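Local atomic coordinates of Non-reducing end alpha-L-arabinofuranosidase BoGH43B (Bacteroides ovatus, PDB entry 5JOZ), a protein that cleaves terminal non-reducing alpha-L-arabinofuranoside residues from xyloglucan branches, converting 'S' units to 'X' units during xyloglucan degradation. Residues M13-S18 with V29-E34; F33-G38 with G475-F480; L254-V259 with L266-F271; P340-L345 with D497-D502. One frame throughout, in Å; residues are numbered along the deposited sequence.

Contact 1 of 4, residues M13-S18 with V29-E34; sequences MNPDPS and VTSTFE
Chi1 values of 53° in Thr-30 and 54° in Ser-31 place each hydroxyl between its own backbone N and carbonyl carbon, and from there the two neighbours reach different residues of 13-18: Thr-30 donates to Asn-14, Ser-31 to Asp-16. Thr-30 OG1 lies 2.8 Å from Asn-14 OD1, in the amide plane and on a lone pair of that oxygen. Tyr-42 OH bonds to the same amide oxygen, which is thus gripped by two hydroxyls, while water 1 donates to Thr-30 OG1. Ser-31 OG comes to 2.7 Å from Asp-16 OD2, meeting it on the anti side, 21° out of the carboxylate plane. In the five-bladed beta-propeller of family 43, Asp-16 is inferred to be the proton acceptor of catalysis, and its side chain lies about 5 Å from that of Asp-126 and about 6 Å from that of Glu-176, the probable proton donor. Ser-31 is therefore a second-shell residue that helps fix the rotation of a probable catalytic carboxylate. The backbones are tied as well: Ser-31 N donates to Pro-15 O at 2.9 Å, and Ser-18 pairs with Val-29 through two antiparallel bonds where the first blade's inner hairpin begins. Across that pair Ser-18 CB rests 3.9 Å from Val-29 CG2, whereas Ser-18 OG turns to Asp-240 and to Leu-80 N. Further along, Pro-15 CG meets the edge of the Phe-33 ring, 4.2 Å from Phe-33 CE2.

Contact 2 of 4, residues F33-G38 with G475-F480; sequences FEYFPG and GFTGVF
Tyr-35 presents one ring face to Phe-480 and the opposite face to the carboxylate carbon of its own neighbour Glu-34, while Thr-477 CG2 and water 3 sit at its edge. The stack with Phe-480 is face-to-face, centroids 4.0 Å apart and planes at 20°, with Tyr-35 CE2 coming within 3.4 Å of Phe-480 CE1. These rings belong to different domains: 33-38 comes from the catalytic beta-propeller, 475-480 from the C-terminal concanavalin A-like domain, and the contact is a buried part of the interface between them. Phe-33 makes the second aromatic meeting in another way. Its ring and that of Phe-476 are nearly parallel, at 10°, but slid so far apart that they barely overlap; what covers the Phe-33 face is Phe-476 CB, a CH-pi contact 3.7 Å from the ring centroid. No direct hydrogen bond joins the two segments, and water does part of that work. Water 2 links Glu-34 OE2 with Thr-477 OG1, although the stronger partners of these groups are Arg-392 and Ser-71. Arg-392 also bonds to the Tyr-35 hydroxyl. Water 3 lies 2.6 Å from Tyr-35 OH and 2.8 Å from Gly-478 O, bridging the two.

Contact 3 of 4, residues L254-V259 with L266-F271; sequences LGIRPV and LGRETF
Glu-269 OE2 is gripped by Arg-257 NH1 across the contact and by the backbone N of Gly-12. The salt bridge from Arg-257 NH1 to Glu-269 OE2 is 2.9 Å long but bent, with 140° at the hydrogen. It arrives on the syn side of the carboxylate, and the guanidinium and carboxylate planes stand 31° apart. The Arg-257 and Glu-269 side chains cross at about a right angle. The other carboxylate oxygen is served by water 4, which donates to Glu-269 OE1 and to Gly-267 O while accepting from Arg-257 N. The backbones belong to two strands of one propeller blade, 249-256 and 269-277, paired antiparallel. Gly-255 and Glu-269 exchange both of their backbone bonds, Gly-255 N to Glu-269 O at 3.0 Å and Glu-269 N to Gly-255 O at 2.9 Å. With no side chain on Gly-255, the Phe-271 ring can lie close to the backbone, its CE1 3.4 Å from Gly-255 CA. Arg-268 runs over the aliphatic side of the other strand: its CG touches Ile-256 CG2 at 3.6 Å, and its NH1 lies 3.6 Å from Leu-254 CD2. Beyond them, Arg-268 NH2 bonds to Phe-476 O, and NH1 makes a long, weak ion pair with Asp-16, the inferred proton acceptor. The nearby arginine, the amide of Gly-12 and the water would together be expected to stabilise a negative charge on buried Glu-269.

Contact 4 of 4, residues P340-L345 with D497-D502; sequences PGSLRL and DFDWFD. With CA (calcium ion), chain C.
Gly-341 O and Asp-499 share a calcium ion, the glycine carbonyl at 2.3 Å from the metal, and Asp-499 binding it twice, through its backbone O and its carboxylate OD1, each 2.4 Å away. Waters 6 and 7 and the backbone O of Asp-313 complete six ligands. Asp-499 CG stands anti to its backbone N (chi1 -165°), beside the carbonyl carbon, which lets OD1 and the backbone O of Asp-499 reach the same ion. Its remaining oxygen, OD2, is engaged in a salt bridge with Lys-375. Two residues after Gly-341 and one before Asp-499, the chains pair as antiparallel strands: Leu-343 N donates to Phe-498 O at 2.9 Å, and Phe-498 N to Leu-343 O at 2.8 Å in an almost straight bond. The next pair carries a side-on salt bridge in which Arg-344 NE meets Asp-497 OD1 and Arg-344 NH2 meets Asp-497 OD2, both at 2.7 Å. Guanidinium and carboxylate are nearly coplanar, 11° apart, and both oxygens are met on their syn sides. Leu-345 CB approaches the edge of the phenyl ring, 4.0 Å from Phe-498 CE1; Leu-343 packs on Met-483 and Ile-361, Phe-498 on Met-483 and Leu-345 on Ile-361, all of the other sheet. The whole is a calcium site beside the start of strand 343-345, where it pairs with strand 496-505 in a concanavalin A-like beta-sandwich, far from the propeller's catalytic residues.

Overall arrangement
From the N terminus, contact 1 closes a local loop of 10 residues, round the first inner hairpin of the propeller, and its second segment runs straight into contact 2, which shares Phe-33 and Glu-34. Contact 2 then closes a loop of 436 residues, bringing the C-terminal domain back against the propeller. Contact 3, a shorter loop of 6 residues between strands of the blade 234-284, nests inside that loop and touches both earlier contacts, with Arg-268 reaching each. Contact 4 crosses contact 2, since 340-345 lies within its loop and 497-502 beyond it. It ties distant parts of the C-terminal sandwich together, with its centre about 23 Å from that of contact 2.

Contact 1 of 4, residues M13-S18 with V29-E34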
# COMPACT_ATOMS: atom_id res chain seq x y z
N MET A 13 2.04 4.05 -2.35
CA MET A 13 2.24 2.64 -2.05
C MET A 13 0.91 1.92 -2.04
O MET A 13 0.12 2.09 -1.13
CB MET A 13 2.98 2.44 -0.73
CG MET A 13 3.46 1.00 -0.55
SD MET A 13 3.44 0.43 1.15
CE MET A 13 1.72 0.65 1.59
N ASN A 14 0.69 1.13 -3.10
CA ASN A 14 -0.56 0.42 -3.36
C ASN A 14 -0.27 -0.87 -4.17
O ASN A 14 -0.75 -1.04 -5.29
CB ASN A 14 -1.54 1.34 -4.09
CG ASN A 14 -2.42 2.14 -3.13
OD1 ASN A 14 -3.16 1.56 -2.34
ND2 ASN A 14 -2.34 3.46 -3.20
N PRO A 15 0.51 -1.78 -3.59
CA PRO A 15 0.90 -2.97 -4.33
C PRO A 15 -0.11 -4.11 -4.31
O PRO A 15 -1.05 -4.11 -3.50
CB PRO A 15 2.19 -3.41 -3.61
CG PRO A 15 2.28 -2.59 -2.35
CD PRO A 15 1.00 -1.85 -2.21
N ASP A 16 0.11 -5.08 -5.19
CA ASP A 16 -0.60 -6.38 -5.19
C ASP A 16 -2.11 -6.20 -5.35
O ASP A 16 -2.88 -6.74 -4.54
CB ASP A 16 -0.27 -7.16 -3.91
CG ASP A 16 1.21 -7.43 -3.74
OD1 ASP A 16 1.84 -7.94 -4.69
OD2 ASP A 16 1.75 -7.19 -2.64
N PRO A 17 -2.54 -5.43 -6.37
CA PRO A 17 -3.95 -5.09 -6.46
C PRO A 17 -4.81 -6.32 -6.73
O PRO A 17 -4.44 -7.13 -7.59
CB PRO A 17 -4.00 -4.13 -7.66
CG PRO A 17 -2.85 -4.52 -8.51
CD PRO A 17 -1.78 -4.91 -7.52
N SER A 18 -5.92 -6.45 -5.99
CA SER A 18 -6.93 -7.46 -6.31
C SER A 18 -8.30 -6.81 -6.47
O SER A 18 -8.70 -6.00 -5.63
CB SER A 18 -6.98 -8.54 -5.25
OG SER A 18 -7.94 -9.51 -5.58
N VAL A 29 -8.38 -3.96 -3.45
CA VAL A 29 -7.53 -3.95 -2.28
C VAL A 29 -6.08 -4.00 -2.67
O VAL A 29 -5.74 -4.58 -3.69
CB VAL A 29 -7.78 -5.14 -1.32
CG1 VAL A 29 -9.03 -4.89 -0.49
CG2 VAL A 29 -7.85 -6.47 -2.07
N THR A 30 -5.23 -3.46 -1.81
CA THR A 30 -3.80 -3.48 -1.98
C THR A 30 -3.14 -3.85 -0.67
O THR A 30 -3.72 -3.64 0.39
CB THR A 30 -3.29 -2.08 -2.44
OG1 THR A 30 -3.76 -1.06 -1.55
CG2 THR A 30 -3.80 -1.78 -3.83
N SER A 31 -1.91 -4.39 -0.75
CA SER A 31 -1.15 -4.81 0.41
C SER A 31 -0.55 -3.64 1.24
O SER A 31 -0.17 -2.59 0.70
CB SER A 31 -0.06 -5.81 0.00
OG SER A 31 0.77 -5.31 -1.03
N THR A 32 -0.44 -3.86 2.54
CA THR A 32 -0.07 -2.82 3.51
C THR A 32 1.13 -3.13 4.42
O THR A 32 1.69 -2.21 5.00
CB THR A 32 -1.28 -2.48 4.39
OG1 THR A 32 -2.00 -3.68 4.72
CG2 THR A 32 -2.21 -1.58 3.67
N PHE A 33 1.51 -4.40 4.56
CA PHE A 33 2.70 -4.77 5.33
C PHE A 33 2.54 -4.32 6.81
O PHE A 33 1.54 -4.68 7.44
CB PHE A 33 3.95 -4.29 4.59
CG PHE A 33 4.07 -4.91 3.23
CD1 PHE A 33 4.59 -6.18 3.08
CD2 PHE A 33 3.54 -4.28 2.12
CE1 PHE A 33 4.64 -6.80 1.83
CE2 PHE A 33 3.59 -4.89 0.87
CZ PHE A 33 4.14 -6.15 0.73
N GLU A 34 3.45 -3.52 7.34
CA GLU A 34 3.38 -3.15 8.77
C GLU A 34 2.36 -2.04 9.09
O GLU A 34 2.24 -1.66 10.26
CB GLU A 34 4.76 -2.73 9.31
CG GLU A 34 5.20 -1.30 8.99
CD GLU A 34 5.96 -1.16 7.68
OE1 GLU A 34 5.82 -2.06 6.79
OE2 GLU A 34 6.70 -0.16 7.54
O HOH W 1 -1.78 -0.18 0.24

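Contact 2 of 4, residues F33-G38 with G475-F480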
# COMPACT_ATOMS: atom_id res chain seq x y z
N PHE A 33 1.51 -4.40 4.56
CA PHE A 33 2.70 -4.77 5.33
C PHE A 33 2.54 -4.32 6.81
O PHE A 33 1.54 -4.68 7.44
CB PHE A 33 3.95 -4.29 4.59
CG PHE A 33 4.07 -4.91 3.23
CD1 PHE A 33 4.59 -6.18 3.08
CD2 PHE A 33 3.54 -4.28 2.12
CE1 PHE A 33 4.64 -6.80 1.83
CE2 PHE A 33 3.59 -4.89 0.87
CZ PHE A 33 4.14 -6.15 0.73
N GLU A 34 3.45 -3.52 7.34
CA GLU A 34 3.38 -3.15 8.77
C GLU A 34 2.36 -2.04 9.09
O GLU A 34 2.24 -1.66 10.26
CB GLU A 34 4.76 -2.73 9.31
CG GLU A 34 5.20 -1.30 8.99
CD GLU A 34 5.96 -1.16 7.68
OE1 GLU A 34 5.82 -2.06 6.79
OE2 GLU A 34 6.70 -0.16 7.54
N TYR A 35 1.65 -1.51 8.07
CA TYR A 35 0.80 -0.33 8.27
C TYR A 35 -0.63 -0.67 8.66
O TYR A 35 -1.20 -1.63 8.14
CB TYR A 35 0.82 0.56 7.03
CG TYR A 35 2.16 1.22 6.83
CD1 TYR A 35 2.59 2.25 7.66
CD2 TYR A 35 3.01 0.81 5.80
CE1 TYR A 35 3.83 2.87 7.48
CE2 TYR A 35 4.23 1.42 5.60
CZ TYR A 35 4.65 2.44 6.45
OH TYR A 35 5.88 3.02 6.25
N PHE A 36 -1.20 0.14 9.57
CA PHE A 36 -2.55 -0.06 10.12
C PHE A 36 -3.37 1.20 9.90
O PHE A 36 -2.84 2.30 10.05
CB PHE A 36 -2.48 -0.36 11.62
CG PHE A 36 -3.81 -0.68 12.25
CD1 PHE A 36 -4.28 -1.99 12.28
CD2 PHE A 36 -4.59 0.32 12.83
CE1 PHE A 36 -5.51 -2.28 12.86
CE2 PHE A 36 -5.81 0.03 13.42
CZ PHE A 36 -6.27 -1.28 13.44
N PRO A 37 -4.65 1.11 9.54
CA PRO A 37 -5.34 -0.13 9.18
C PRO A 37 -4.81 -0.81 7.90
O PRO A 37 -4.14 -0.19 7.05
CB PRO A 37 -6.79 0.32 9.05
CG PRO A 37 -6.74 1.78 8.77
CD PRO A 37 -5.52 2.29 9.46
N GLY A 38 -5.05 -2.11 7.80
CA GLY A 38 -4.47 -2.93 6.74
C GLY A 38 -5.46 -3.14 5.63
O GLY A 38 -6.68 -3.06 5.86
N GLY A 475 13.01 -4.17 0.83
CA GLY A 475 11.64 -4.32 1.33
C GLY A 475 10.58 -4.07 0.27
O GLY A 475 10.90 -3.97 -0.91
N PHE A 476 9.33 -3.95 0.71
CA PHE A 476 8.15 -3.99 -0.16
C PHE A 476 7.24 -2.78 -0.04
O PHE A 476 6.08 -2.81 -0.51
CB PHE A 476 7.34 -5.26 0.16
CG PHE A 476 8.01 -6.53 -0.27
CD1 PHE A 476 8.16 -6.83 -1.62
CD2 PHE A 476 8.50 -7.44 0.67
CE1 PHE A 476 8.78 -8.01 -2.03
CE2 PHE A 476 9.12 -8.62 0.27
CZ PHE A 476 9.26 -8.90 -1.08
N THR A 477 7.75 -1.71 0.57
CA THR A 477 6.96 -0.50 0.83
C THR A 477 7.52 0.70 0.08
O THR A 477 8.52 0.60 -0.65
CB THR A 477 6.92 -0.20 2.33
OG1 THR A 477 8.26 -0.07 2.83
CG2 THR A 477 6.19 -1.31 3.07
N GLY A 478 6.82 1.82 0.22
CA GLY A 478 7.22 3.12 -0.31
C GLY A 478 6.98 4.20 0.74
O GLY A 478 6.43 3.95 1.82
N VAL A 479 7.37 5.42 0.41
CA VAL A 479 7.44 6.50 1.39
C VAL A 479 6.07 6.90 1.97
O VAL A 479 5.08 7.04 1.25
CB VAL A 479 8.13 7.75 0.77
CG1 VAL A 479 7.96 8.98 1.67
CG2 VAL A 479 9.61 7.47 0.52
N PHE A 480 6.03 7.09 3.28
CA PHE A 480 4.91 7.76 3.94
C PHE A 480 5.42 9.07 4.51
O PHE A 480 6.54 9.12 5.02
CB PHE A 480 4.34 6.92 5.07
CG PHE A 480 3.40 5.86 4.63
CD1 PHE A 480 3.85 4.80 3.87
CD2 PHE A 480 2.06 5.90 4.99
CE1 PHE A 480 2.98 3.79 3.46
CE2 PHE A 480 1.19 4.90 4.58
CZ PHE A 480 1.66 3.83 3.82
O HOH W 2 8.51 0.14 5.55
O HOH W 3 7.27 2.67 4.12

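Contact 3 of 4, residues L254-V259 with L266-F271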
# COMPACT_ATOMS: atom_id res chain seq x y z
N LEU A 254 0.43 -4.37 -10.61
CA LEU A 254 1.34 -3.46 -9.95
C LEU A 254 2.48 -3.11 -10.87
O LEU A 254 2.75 -3.81 -11.83
CB LEU A 254 1.90 -4.07 -8.65
CG LEU A 254 2.89 -5.25 -8.64
CD1 LEU A 254 4.28 -4.91 -9.18
CD2 LEU A 254 2.99 -5.81 -7.23
N GLY A 255 3.16 -2.02 -10.55
CA GLY A 255 4.37 -1.61 -11.25
C GLY A 255 5.08 -0.51 -10.49
O GLY A 255 4.61 -0.06 -9.43
N ILE A 256 6.21 -0.06 -11.03
CA ILE A 256 6.95 1.06 -10.45
C ILE A 256 7.15 2.14 -11.50
O ILE A 256 7.10 1.85 -12.70
CB ILE A 256 8.29 0.61 -9.85
CG1 ILE A 256 9.17 -0.08 -10.90
CG2 ILE A 256 8.04 -0.32 -8.66
CD1 ILE A 256 10.60 -0.33 -10.46
N ARG A 257 7.33 3.38 -11.03
CA ARG A 257 7.66 4.54 -11.87
C ARG A 257 9.04 5.00 -11.45
O ARG A 257 9.14 5.77 -10.50
CB ARG A 257 6.69 5.69 -11.63
CG ARG A 257 5.29 5.52 -12.20
CD ARG A 257 4.27 6.21 -11.31
NE ARG A 257 3.87 7.54 -11.74
CZ ARG A 257 3.23 8.44 -10.98
NH1 ARG A 257 2.90 8.19 -9.72
NH2 ARG A 257 2.93 9.62 -11.50
N PRO A 258 10.10 4.52 -12.12
CA PRO A 258 11.44 4.91 -11.66
C PRO A 258 11.81 6.36 -11.99
O PRO A 258 11.27 6.94 -12.93
CB PRO A 258 12.38 3.94 -12.41
CG PRO A 258 11.51 2.95 -13.11
CD PRO A 258 10.18 3.61 -13.28
N VAL A 259 12.71 6.94 -11.20
CA VAL A 259 13.27 8.26 -11.46
C VAL A 259 14.52 8.06 -12.33
O VAL A 259 15.40 7.27 -11.97
CB VAL A 259 13.66 9.01 -10.16
CG1 VAL A 259 14.02 10.46 -10.46
CG2 VAL A 259 12.55 8.94 -9.11
N LEU A 266 8.21 6.00 -4.29
CA LEU A 266 6.78 6.04 -4.00
C LEU A 266 6.19 4.66 -3.71
O LEU A 266 5.10 4.58 -3.14
CB LEU A 266 6.00 6.69 -5.14
CG LEU A 266 6.41 8.08 -5.63
CD1 LEU A 266 5.35 8.61 -6.59
CD2 LEU A 266 6.63 9.07 -4.49
N GLY A 267 6.88 3.60 -4.10
CA GLY A 267 6.41 2.23 -3.88
C GLY A 267 5.82 1.64 -5.14
O GLY A 267 5.83 2.26 -6.21
N ARG A 268 5.31 0.42 -5.04
CA ARG A 268 4.65 -0.20 -6.17
C ARG A 268 3.19 0.34 -6.20
O ARG A 268 2.49 0.36 -5.19
CB ARG A 268 4.76 -1.73 -6.11
CG ARG A 268 6.21 -2.24 -6.16
CD ARG A 268 6.33 -3.70 -5.73
NE ARG A 268 5.96 -3.90 -4.32
CZ ARG A 268 5.49 -5.04 -3.78
NH1 ARG A 268 5.32 -6.14 -4.51
NH2 ARG A 268 5.18 -5.07 -2.49
N GLU A 269 2.80 0.83 -7.37
CA GLU A 269 1.51 1.47 -7.59
C GLU A 269 0.63 0.55 -8.45
O GLU A 269 1.09 -0.47 -8.95
CB GLU A 269 1.76 2.82 -8.26
CG GLU A 269 2.58 3.74 -7.36
CD GLU A 269 3.07 5.01 -8.03
OE1 GLU A 269 4.02 4.92 -8.84
OE2 GLU A 269 2.54 6.10 -7.70
N THR A 270 -0.64 0.93 -8.62
CA THR A 270 -1.64 0.12 -9.30
C THR A 270 -1.96 0.68 -10.67
O THR A 270 -2.23 1.86 -10.82
CB THR A 270 -2.92 0.03 -8.46
OG1 THR A 270 -2.64 -0.68 -7.25
CG2 THR A 270 -4.03 -0.71 -9.20
N PHE A 271 -1.98 -0.21 -11.66
CA PHE A 271 -2.14 0.12 -13.06
C PHE A 271 -3.36 -0.60 -13.63
O PHE A 271 -3.87 -1.56 -13.03
CB PHE A 271 -0.89 -0.29 -13.84
CG PHE A 271 0.35 0.48 -13.46
CD1 PHE A 271 1.04 0.19 -12.30
CD2 PHE A 271 0.81 1.51 -14.28
CE1 PHE A 271 2.17 0.92 -11.94
CE2 PHE A 271 1.94 2.24 -13.93
CZ PHE A 271 2.63 1.94 -12.76
O HOH W 4 6.58 4.03 -8.23
O HOH W 5 8.53 5.70 -7.51

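Contact 4 of 4, residues P340-L345 with D497-D502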
# COMPACT_ATOMS: atom_id res chain seq x y z
N PRO A 340 -10.37 19.75 20.78
CA PRO A 340 -11.19 19.84 19.56
C PRO A 340 -10.60 20.81 18.54
O PRO A 340 -10.18 21.90 18.90
CB PRO A 340 -12.55 20.36 20.07
CG PRO A 340 -12.57 20.06 21.54
CD PRO A 340 -11.15 20.03 22.01
N GLY A 341 -10.55 20.38 17.29
CA GLY A 341 -9.96 21.19 16.22
C GLY A 341 -8.50 20.91 15.99
O GLY A 341 -7.90 21.45 15.04
N SER A 342 -7.90 20.07 16.82
CA SER A 342 -6.52 19.67 16.64
C SER A 342 -6.37 18.16 16.73
O SER A 342 -7.13 17.51 17.47
CB SER A 342 -5.64 20.32 17.71
OG SER A 342 -5.45 21.68 17.44
N LEU A 343 -5.41 17.60 16.00
CA LEU A 343 -4.94 16.25 16.29
C LEU A 343 -3.84 16.34 17.35
O LEU A 343 -2.77 16.90 17.08
CB LEU A 343 -4.40 15.55 15.04
CG LEU A 343 -3.81 14.15 15.30
CD1 LEU A 343 -4.81 13.14 15.85
CD2 LEU A 343 -3.20 13.66 14.01
N ARG A 344 -4.12 15.80 18.53
CA ARG A 344 -3.16 15.76 19.63
C ARG A 344 -2.36 14.47 19.57
O ARG A 344 -2.93 13.38 19.67
CB ARG A 344 -3.89 15.86 20.96
CG ARG A 344 -2.98 15.79 22.18
CD ARG A 344 -3.59 16.47 23.41
NE ARG A 344 -3.60 17.93 23.29
CZ ARG A 344 -4.12 18.76 24.19
NH1 ARG A 344 -4.70 18.30 25.29
NH2 ARG A 344 -4.07 20.07 23.98
N LEU A 345 -1.05 14.61 19.41
CA LEU A 345 -0.12 13.48 19.37
C LEU A 345 0.73 13.50 20.64
O LEU A 345 1.38 14.49 20.95
CB LEU A 345 0.76 13.60 18.12
CG LEU A 345 1.27 12.29 17.51
CD1 LEU A 345 0.13 11.37 17.14
CD2 LEU A 345 2.14 12.61 16.30
N ASP A 497 0.25 19.34 19.31
CA ASP A 497 -1.08 19.59 18.76
C ASP A 497 -0.95 20.09 17.33
O ASP A 497 -0.37 21.14 17.08
CB ASP A 497 -1.82 20.64 19.59
CG ASP A 497 -2.21 20.11 20.98
OD1 ASP A 497 -2.16 18.89 21.23
OD2 ASP A 497 -2.61 20.93 21.82
N PHE A 498 -1.51 19.33 16.39
CA PHE A 498 -1.49 19.68 14.98
C PHE A 498 -2.85 20.25 14.62
O PHE A 498 -3.84 19.53 14.60
CB PHE A 498 -1.20 18.44 14.13
CG PHE A 498 0.18 17.89 14.34
CD1 PHE A 498 0.46 17.09 15.43
CD2 PHE A 498 1.20 18.22 13.47
CE1 PHE A 498 1.74 16.60 15.63
CE2 PHE A 498 2.49 17.73 13.67
CZ PHE A 498 2.76 16.92 14.74
N ASP A 499 -2.88 21.55 14.36
CA ASP A 499 -4.11 22.26 14.03
C ASP A 499 -4.61 21.84 12.64
O ASP A 499 -5.80 21.63 12.44
CB ASP A 499 -3.86 23.77 14.07
CG ASP A 499 -5.14 24.59 14.09
OD1 ASP A 499 -6.25 24.01 14.13
OD2 ASP A 499 -5.03 25.83 14.08
N TRP A 500 -3.70 21.72 11.69
CA TRP A 500 -4.06 21.24 10.37
C TRP A 500 -2.87 20.60 9.66
O TRP A 500 -1.75 20.68 10.15
CB TRP A 500 -4.67 22.36 9.52
CG TRP A 500 -3.93 23.68 9.51
CD1 TRP A 500 -4.27 24.80 10.20
CD2 TRP A 500 -2.77 24.00 8.75
NE1 TRP A 500 -3.38 25.81 9.92
CE2 TRP A 500 -2.45 25.35 9.03
CE3 TRP A 500 -1.97 23.30 7.84
CZ2 TRP A 500 -1.36 26.01 8.44
CZ3 TRP A 500 -0.87 23.95 7.26
CH2 TRP A 500 -0.57 25.29 7.58
N PHE A 501 -3.16 19.95 8.54
CA PHE A 501 -2.18 19.26 7.71
C PHE A 501 -2.62 19.38 6.25
O PHE A 501 -3.70 18.89 5.90
CB PHE A 501 -2.10 17.78 8.11
CG PHE A 501 -0.94 17.03 7.49
CD1 PHE A 501 -0.96 16.64 6.15
CD2 PHE A 501 0.17 16.69 8.27
CE1 PHE A 501 0.10 15.94 5.60
CE2 PHE A 501 1.24 15.99 7.72
CZ PHE A 501 1.21 15.62 6.38
N ASP A 502 -1.81 20.07 5.45
CA ASP A 502 -2.01 20.25 4.01
C ASP A 502 -1.23 19.20 3.25
O ASP A 502 -0.08 18.93 3.55
CB ASP A 502 -1.49 21.61 3.54
CG ASP A 502 -2.38 22.77 3.94
OD1 ASP A 502 -3.44 22.58 4.59
OD2 ASP A 502 -1.99 23.90 3.61
CA CA C . -7.88 22.62 13.01
O HOH W 6 -7.66 24.00 11.06
O HOH W 7 -10.12 23.48 13.36